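Local coordinates for Myo-inositol phosphohydrolase (Mitsuokella multacida, PDB 4WU3), which probably hydrolyses phosphate groups from myo-inositol phosphates such as phytate, as a PTP-like phosphatase, and here holds inositol-(1,3,4,5)-tetrakisphosphate, at residues P335-Y340 with R440-L445; T510-P515 with Q590-Y595. The protein carries 2 engineered substitutions. All blocks are in the same frame, centred on the assembly; numbering follows the deposited sequence.

Overall arrangement
Both contacts border the same bound 4IP, their centres about 14 Å apart, and follow one another along the chain. Contact 1, partly buried, joins the connection entering the six-stranded sheet to the loop after strand 432-438. Contact 2 is a surface contact, although His-512 is buried, and joins the loop after strand 503-509 to the start of helix 593-613. Aromatic edges meet aromatic faces in both, water bridges both, and neither has a direct hydrogen bond between its segments. Contact 1 adds a C-H...O contact and leaves the ligand to Asp-441 alone; contact 2 turns a histidine and a lysine onto phosphates. Trp-442 NE1, hydrogen-bonded to Asp-511 O, ties the loops together.

Contact 1: residues P335-Y340 with R440-L445; sequences PDYNGY and RDWGNL. With 4IP (inositol-(1,3,4,5)-tetrakisphosphate), chain F.
Tyr-337 and Trp-442 form a T-shaped aromatic pair that seats the connection leading into strand 339-340 against the loop after strand 432-438, which also carries Asp-441 of the 4IP pocket. The edge of the indole comes down on the phenol, with Trp-442 CE3 over the ring centre and 3.6 Å from Tyr-337 CE1; the planes meet at 63°. Tyr-337 CG stands anti to its carbonyl carbon (chi1 -68°), which carries the ring across to the other segment, where Leu-445 CD2 also reaches Tyr-337 CD2 at 3.9 Å. Trp-442 itself is flanked by Arg-440 CB on one face and Leu-445 CD1 on the other. Tyr-337 OH lies over the guanidinium of Arg-440, which forms a salt bridge with Asp-287 of the second subunit.

Beside the rings, Gly-443 CA directs a C-H at Tyr-337 O, 3.4 Å away. A water accepts from Gly-339 N and donates to Gly-443 O, 2.8 Å from each. Asn-338 N, for its part, bonds to Asp-336 OD1 at 2.9 Å, closing an Asx turn that shapes the approach to the strand. Asp-441 turns away from this interface, its OD2 3.2 Å from 4IP O5P. The segments thus meet through ring edge, C-H...O and water, while the same Trp-442 is hydrogen-bonded through NE1 to Asp-511 O, which couples this apolar contact to the pocket loop.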
loop_
_atom_site.group_PDB
_atom_site.type_symbol
_atom_site.label_atom_id
_atom_site.label_comp_id
_atom_site.label_asym_id
_atom_site.label_seq_id
_atom_site.Cartn_x
_atom_site.Cartn_y
_atom_site.Cartn_z
ATOM N N PRO A 335 2.926 15.398 -4.641
ATOM C CA PRO A 335 2.210 16.613 -4.281
ATOM C C PRO A 335 2.323 17.671 -5.370
ATOM O O PRO A 335 3.323 17.716 -6.093
ATOM C CB PRO A 335 2.905 17.074 -2.997
ATOM C CG PRO A 335 4.200 16.337 -2.935
ATOM C CD PRO A 335 3.995 15.058 -3.689
ATOM N N ASP A 336 1.292 18.494 -5.510
ATOM C CA ASP A 336 1.342 19.641 -6.418
ATOM C C ASP A 336 1.450 20.904 -5.561
ATOM O O ASP A 336 0.550 21.215 -4.783
ATOM C CB ASP A 336 0.103 19.678 -7.310
ATOM C CG ASP A 336 0.113 20.831 -8.304
ATOM O OD1 ASP A 336 1.029 21.685 -8.279
ATOM O OD2 ASP A 336 -0.822 20.881 -9.130
ATOM N N TYR A 337 2.562 21.617 -5.702
ATOM C CA TYR A 337 2.834 22.791 -4.884
ATOM C C TYR A 337 2.483 24.081 -5.597
ATOM O O TYR A 337 2.730 25.151 -5.073
ATOM C CB TYR A 337 4.316 22.826 -4.480
ATOM C CG TYR A 337 4.688 21.718 -3.527
ATOM C CD1 TYR A 337 4.039 21.592 -2.313
ATOM C CD2 TYR A 337 5.656 20.787 -3.852
ATOM C CE1 TYR A 337 4.347 20.572 -1.443
ATOM C CE2 TYR A 337 5.977 19.762 -2.987
ATOM C CZ TYR A 337 5.320 19.661 -1.779
ATOM O OH TYR A 337 5.628 18.655 -0.885
ATOM N N ASN A 338 1.915 23.979 -6.795
ATOM C CA ASN A 338 1.578 25.163 -7.584
ATOM C C ASN A 338 0.466 25.990 -6.951
ATOM O O ASN A 338 -0.439 25.453 -6.309
ATOM C CB ASN A 338 1.219 24.768 -9.017
ATOM C CG ASN A 338 2.430 24.302 -9.811
ATOM O OD1 ASN A 338 3.553 24.785 -9.625
ATOM N ND2 ASN A 338 2.209 23.361 -10.698
ATOM N N GLY A 339 0.561 27.306 -7.115
ATOM C CA GLY A 339 -0.442 28.222 -6.586
ATOM C C GLY A 339 -1.818 27.958 -7.167
ATOM O O GLY A 339 -1.954 27.604 -8.336
ATOM N N TYR A 340 -2.845 28.137 -6.346
ATOM C CA TYR A 340 -4.213 27.958 -6.802
ATOM C C TYR A 340 -5.173 29.035 -6.260
ATOM O O TYR A 340 -6.376 28.987 -6.528
ATOM C CB TYR A 340 -4.702 26.578 -6.375
ATOM C CG TYR A 340 -4.571 26.392 -4.886
ATOM C CD1 TYR A 340 -5.526 26.912 -4.033
ATOM C CD2 TYR A 340 -3.483 25.733 -4.332
ATOM C CE1 TYR A 340 -5.422 26.770 -2.663
ATOM C CE2 TYR A 340 -3.370 25.580 -2.954
ATOM C CZ TYR A 340 -4.350 26.107 -2.127
ATOM O OH TYR A 340 -4.293 25.986 -0.753
ATOM N N ARG A 440 1.671 24.499 1.163
ATOM C CA ARG A 440 2.867 24.879 1.941
ATOM C C ARG A 440 3.502 26.221 1.543
ATOM O O ARG A 440 4.649 26.504 1.896
ATOM C CB ARG A 440 3.931 23.785 1.862
ATOM C CG ARG A 440 3.640 22.579 2.735
ATOM C CD ARG A 440 4.730 21.538 2.575
ATOM N NE ARG A 440 4.356 20.266 3.180
ATOM C CZ ARG A 440 5.159 19.212 3.259
ATOM N NH1 ARG A 440 6.396 19.275 2.777
ATOM N NH2 ARG A 440 4.725 18.102 3.839
ATOM N N ASP A 441 2.756 27.053 0.831
ATOM C CA ASP A 441 3.300 28.293 0.265
ATOM C C ASP A 441 4.528 28.058 -0.641
ATOM O O ASP A 441 5.452 28.875 -0.687
ATOM C CB ASP A 441 3.635 29.293 1.382
ATOM C CG ASP A 441 3.813 30.718 0.855
ATOM O OD1 ASP A 441 3.277 31.014 -0.232
ATOM O OD2 ASP A 441 4.503 31.533 1.510
ATOM N N TRP A 442 4.529 26.950 -1.376
ATOM C CA TRP A 442 5.655 26.610 -2.246
ATOM C C TRP A 442 5.314 26.793 -3.728
ATOM O O TRP A 442 5.753 26.023 -4.588
ATOM C CB TRP A 442 6.132 25.176 -1.990
ATOM C CG TRP A 442 6.873 25.007 -0.700
ATOM C CD1 TRP A 442 7.242 25.994 0.167
ATOM C CD2 TRP A 442 7.365 23.784 -0.145
ATOM N NE1 TRP A 442 7.911 25.461 1.240
ATOM C CE2 TRP A 442 8.010 24.106 1.070
ATOM C CE3 TRP A 442 7.310 22.447 -0.545
ATOM C CZ2 TRP A 442 8.599 23.142 1.883
ATOM C CZ3 TRP A 442 7.900 21.487 0.260
ATOM C CH2 TRP A 442 8.533 21.842 1.466
ATOM N N GLY A 443 4.556 27.845 -4.020
ATOM C CA GLY A 443 4.171 28.171 -5.389
ATOM C C GLY A 443 5.305 28.235 -6.396
ATOM O O GLY A 443 5.098 27.961 -7.569
ATOM N N ASN A 444 6.497 28.616 -5.958
ATOM C CA ASN A 444 7.635 28.754 -6.867
ATOM C C ASN A 444 8.811 27.862 -6.494
ATOM O O ASN A 444 9.971 28.183 -6.791
ATOM C CB ASN A 444 8.088 30.206 -6.927
ATOM C CG ASN A 444 7.146 31.063 -7.729
ATOM O OD1 ASN A 444 6.508 30.583 -8.656
ATOM N ND2 ASN A 444 7.033 32.337 -7.360
ATOM N N LEU A 445 8.508 26.735 -5.861
ATOM C CA LEU A 445 9.535 25.767 -5.502
ATOM C C LEU A 445 10.302 25.304 -6.738
ATOM O O LEU A 445 9.712 24.909 -7.738
ATOM C CB LEU A 445 8.907 24.569 -4.799
ATOM C CG LEU A 445 9.916 23.569 -4.241
ATOM C CD1 LEU A 445 10.633 24.119 -3.017
ATOM C CD2 LEU A 445 9.229 22.247 -3.909
HETATM C C1 4IP F . 6.670 31.920 8.036
HETATM O O1 4IP F . 7.405 33.135 8.177
HETATM C C2 4IP F . 5.284 32.208 7.474
HETATM O O2 4IP F . 4.626 33.160 8.299
HETATM C C3 4IP F . 4.423 30.953 7.430
HETATM O O3 4IP F . 3.123 31.280 6.932
HETATM C C4 4IP F . 4.301 30.301 8.804
HETATM O O4 4IP F . 3.564 29.079 8.676
HETATM C C5 4IP F . 5.685 30.012 9.374
HETATM O O5 4IP F . 5.579 29.452 10.685
HETATM C C6 4IP F . 6.550 31.270 9.413
HETATM O O6 4IP F . 7.855 30.960 9.908
HETATM P P1 4IP F . 8.211 33.813 6.962
HETATM O O1P 4IP F . 9.384 32.900 6.737
HETATM O O2P 4IP F . 8.554 35.174 7.510
HETATM O O3P 4IP F . 7.214 33.865 5.832
HETATM P P3 4IP F . 2.537 30.520 5.634
HETATM O O4P 4IP F . 2.895 29.071 5.865
HETATM O O5P 4IP F . 3.251 31.176 4.474
HETATM O O6P 4IP F . 1.052 30.781 5.683
HETATM P P4 4IP F . 2.290 28.735 9.611
HETATM O O7P 4IP F . 1.423 29.969 9.552
HETATM O O8P 4IP F . 1.686 27.537 8.921
HETATM O O9P 4IP F . 2.909 28.457 10.967
HETATM P P5 4IP F . 6.610 28.298 11.152
HETATM O OPF 4IP F . 7.005 27.567 9.878
HETATM O OPG 4IP F . 5.780 27.478 12.117
HETATM O OPH 4IP F . 7.750 29.058 11.792
HETATM O O HOH W 1 5.424 24.606 -7.287
HETATM O O HOH W 2 2.602 28.172 -8.863
#

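Contact 2: residues T510-P515 with Q590-Y595; sequences TDHIWP and QWKADY. With 4IP (inositol-(1,3,4,5)-tetrakisphosphate), chain F.
His-512 places CG anti to its carbonyl carbon (chi1 -51°), while Trp-591 sets CG between its backbone N and carbonyl carbon (chi1 69°), and the two rings cross at about a right angle. The indole presents its edge to the imidazole face: Trp-591 CH2 lies 3.6 Å from His-512 CG, and the planes are 77° apart. Asp-511 CG lies toward the rim of the opposite face, 3.5 Å above the imidazole plane. His-512 ND1 points almost straight at 4IP OPF, a weak hydrogen bond of 3.4 Å. Lys-592 lays CG over the Trp-591 face and runs extended from there, bringing NZ in among the phosphates; it bonds to O4 of 4IP at 3.1 Å and more weakly to OPF and OPG, so OPF is shared with the histidine. Replacing His-512 by alanine is likely to cost OPF its weak bond from the ring and to open a gap at the Trp-591 edge.

Residues 510-513 make a type II turn with His-512 third in it, in a loop that probably corresponds to the general-acid (WPD-like) loop of protein tyrosine phosphatases. The ligand is further gripped by Ala-544, Arg-546 and Ser-540 of the P-loop; Ser-540 stands where the family has its nucleophilic cysteine and is probably an engineered replacement. Across from the turn, a type I turn at 590-593 leads into helix 593-613. Near the start of that helix Tyr-595 meets Ile-513, CD1 to CG2 3.7 Å, the two side chains running alongside each other. Water joins the backbones, accepting from Trp-514 N at 2.9 Å and donating to Tyr-595 O at 3.0 Å.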
loop_
_atom_site.group_PDB
_atom_site.type_symbol
_atom_site.label_atom_id
_atom_site.label_comp_id
_atom_site.label_asym_id
_atom_site.label_seq_id
_atom_site.Cartn_x
_atom_site.Cartn_y
_atom_site.Cartn_z
ATOM N N THR A 510 12.779 30.176 -0.238
ATOM C CA THR A 510 11.611 29.308 -0.111
ATOM C C THR A 510 11.083 29.341 1.311
ATOM O O THR A 510 11.849 29.290 2.262
ATOM C CB THR A 510 11.940 27.863 -0.496
ATOM O OG1 THR A 510 12.427 27.835 -1.842
ATOM C CG2 THR A 510 10.691 26.983 -0.382
ATOM N N ASP A 511 9.763 29.436 1.439
ATOM C CA ASP A 511 9.118 29.538 2.737
ATOM C C ASP A 511 9.305 28.257 3.566
ATOM O O ASP A 511 9.357 27.152 3.021
ATOM C CB ASP A 511 7.628 29.828 2.539
ATOM C CG ASP A 511 6.935 30.226 3.815
ATOM O OD1 ASP A 511 7.599 30.340 4.867
ATOM O OD2 ASP A 511 5.710 30.425 3.757
ATOM N N HIS A 512 9.425 28.441 4.881
ATOM C CA HIS A 512 9.551 27.359 5.866
ATOM C C HIS A 512 10.943 26.736 5.988
ATOM O O HIS A 512 11.180 25.976 6.918
ATOM C CB HIS A 512 8.532 26.239 5.616
ATOM C CG HIS A 512 7.128 26.723 5.467
ATOM N ND1 HIS A 512 6.396 27.224 6.521
ATOM C CD2 HIS A 512 6.320 26.792 4.382
ATOM C CE1 HIS A 512 5.198 27.582 6.094
ATOM N NE2 HIS A 512 5.125 27.331 4.797
ATOM N N ILE A 513 11.854 27.018 5.061
ATOM C CA ILE A 513 13.119 26.281 5.028
ATOM C C ILE A 513 14.340 27.168 5.180
ATOM O O ILE A 513 14.295 28.380 4.952
ATOM C CB ILE A 513 13.271 25.401 3.758
ATOM C CG1 ILE A 513 13.718 26.216 2.556
ATOM C CG2 ILE A 513 11.970 24.694 3.417
ATOM C CD1 ILE A 513 14.011 25.352 1.336
ATOM N N TRP A 514 15.435 26.549 5.599
ATOM C CA TRP A 514 16.687 27.260 5.766
ATOM C C TRP A 514 17.102 27.822 4.409
ATOM O O TRP A 514 17.123 27.102 3.424
ATOM C CB TRP A 514 17.750 26.324 6.322
ATOM C CG TRP A 514 19.085 26.942 6.366
ATOM C CD1 TRP A 514 20.132 26.669 5.545
ATOM C CD2 TRP A 514 19.528 27.967 7.263
ATOM N NE1 TRP A 514 21.208 27.453 5.880
ATOM C CE2 TRP A 514 20.861 28.262 6.929
ATOM C CE3 TRP A 514 18.925 28.658 8.317
ATOM C CZ2 TRP A 514 21.603 29.219 7.602
ATOM C CZ3 TRP A 514 19.658 29.605 8.987
ATOM C CH2 TRP A 514 20.991 29.878 8.631
ATOM N N PRO A 515 17.404 29.124 4.345
ATOM C CA PRO A 515 17.805 29.703 3.069
ATOM C C PRO A 515 18.901 28.883 2.376
ATOM O O PRO A 515 19.837 28.431 3.022
ATOM C CB PRO A 515 18.321 31.084 3.463
ATOM C CG PRO A 515 17.556 31.420 4.695
ATOM C CD PRO A 515 17.393 30.117 5.427
ATOM N N GLN A 590 3.445 16.843 11.935
ATOM C CA GLN A 590 4.320 18.013 12.084
ATOM C C GLN A 590 5.441 17.989 11.059
ATOM O O GLN A 590 6.596 17.722 11.375
ATOM C CB GLN A 590 4.874 18.097 13.506
ATOM C CG GLN A 590 3.790 18.393 14.533
ATOM C CD GLN A 590 4.333 18.572 15.939
ATOM O OE1 GLN A 590 4.948 17.671 16.498
ATOM N NE2 GLN A 590 4.101 19.743 16.512
ATOM N N TRP A 591 5.079 18.288 9.820
ATOM C CA TRP A 591 5.992 18.158 8.696
ATOM C C TRP A 591 7.187 19.101 8.787
ATOM O O TRP A 591 8.200 18.870 8.132
ATOM C CB TRP A 591 5.242 18.375 7.378
ATOM C CG TRP A 591 4.761 19.772 7.138
ATOM C CD1 TRP A 591 3.539 20.300 7.473
ATOM C CD2 TRP A 591 5.479 20.816 6.476
ATOM N NE1 TRP A 591 3.465 21.613 7.071
ATOM C CE2 TRP A 591 4.642 21.952 6.452
ATOM C CE3 TRP A 591 6.747 20.901 5.905
ATOM C CZ2 TRP A 591 5.033 23.156 5.870
ATOM C CZ3 TRP A 591 7.139 22.100 5.337
ATOM C CH2 TRP A 591 6.288 23.214 5.329
ATOM N N LYS A 592 7.079 20.144 9.606
ATOM C CA LYS A 592 8.135 21.144 9.696
ATOM C C LYS A 592 9.295 20.696 10.559
ATOM O O LYS A 592 10.324 21.361 10.590
ATOM C CB LYS A 592 7.596 22.459 10.257
ATOM C CG LYS A 592 6.640 23.181 9.327
ATOM C CD LYS A 592 6.065 24.420 9.991
ATOM C CE LYS A 592 4.936 25.012 9.164
ATOM N NZ LYS A 592 4.372 26.248 9.785
ATOM N N ALA A 593 9.134 19.573 11.246
ATOM C CA ALA A 593 10.119 19.128 12.227
ATOM C C ALA A 593 11.532 19.042 11.661
ATOM O O ALA A 593 12.458 19.615 12.217
ATOM C CB ALA A 593 9.705 17.786 12.808
ATOM N N ASP A 594 11.692 18.323 10.559
ATOM C CA ASP A 594 12.989 18.185 9.897
ATOM C C ASP A 594 13.548 19.523 9.426
ATOM O O ASP A 594 14.764 19.708 9.385
ATOM C CB ASP A 594 12.877 17.235 8.693
ATOM C CG ASP A 594 12.590 15.791 9.101
ATOM O OD1 ASP A 594 12.934 15.402 10.246
ATOM O OD2 ASP A 594 12.022 15.039 8.270
ATOM N N TYR A 595 12.662 20.444 9.046
ATOM C CA TYR A 595 13.089 21.755 8.512
ATOM C C TYR A 595 13.512 22.727 9.617
ATOM O O TYR A 595 14.463 23.492 9.434
ATOM C CB TYR A 595 12.020 22.359 7.593
ATOM C CG TYR A 595 11.746 21.487 6.383
ATOM C CD1 TYR A 595 12.575 21.523 5.266
ATOM C CD2 TYR A 595 10.687 20.597 6.379
ATOM C CE1 TYR A 595 12.340 20.711 4.175
ATOM C CE2 TYR A 595 10.442 19.780 5.294
ATOM C CZ TYR A 595 11.263 19.837 4.193
ATOM O OH TYR A 595 10.995 19.002 3.129
HETATM C C1 4IP F . 6.670 31.920 8.036
HETATM O O1 4IP F . 7.405 33.135 8.177
HETATM C C2 4IP F . 5.284 32.208 7.474
HETATM O O2 4IP F . 4.626 33.160 8.299
HETATM C C3 4IP F . 4.423 30.953 7.430
HETATM O O3 4IP F . 3.123 31.280 6.932
HETATM C C4 4IP F . 4.301 30.301 8.804
HETATM O O4 4IP F . 3.564 29.079 8.676
HETATM C C5 4IP F . 5.685 30.012 9.374
HETATM O O5 4IP F . 5.579 29.452 10.685
HETATM C C6 4IP F . 6.550 31.270 9.413
HETATM O O6 4IP F . 7.855 30.960 9.908
HETATM P P1 4IP F . 8.211 33.813 6.962
HETATM O O1P 4IP F . 9.384 32.900 6.737
HETATM O O2P 4IP F . 8.554 35.174 7.510
HETATM O O3P 4IP F . 7.214 33.865 5.832
HETATM P P3 4IP F . 2.537 30.520 5.634
HETATM O O4P 4IP F . 2.895 29.071 5.865
HETATM O O5P 4IP F . 3.251 31.176 4.474
HETATM O O6P 4IP F . 1.052 30.781 5.683
HETATM P P4 4IP F . 2.290 28.735 9.611
HETATM O O7P 4IP F . 1.423 29.969 9.552
HETATM O O8P 4IP F . 1.686 27.537 8.921
HETATM O O9P 4IP F . 2.909 28.457 10.967
HETATM P P5 4IP F . 6.610 28.298 11.152
HETATM O OPF 4IP F . 7.005 27.567 9.878
HETATM O OPG 4IP F . 5.780 27.478 12.117
HETATM O OPH 4IP F . 7.750 29.058 11.792
HETATM O O HOH W 3 15.107 23.822 6.549
#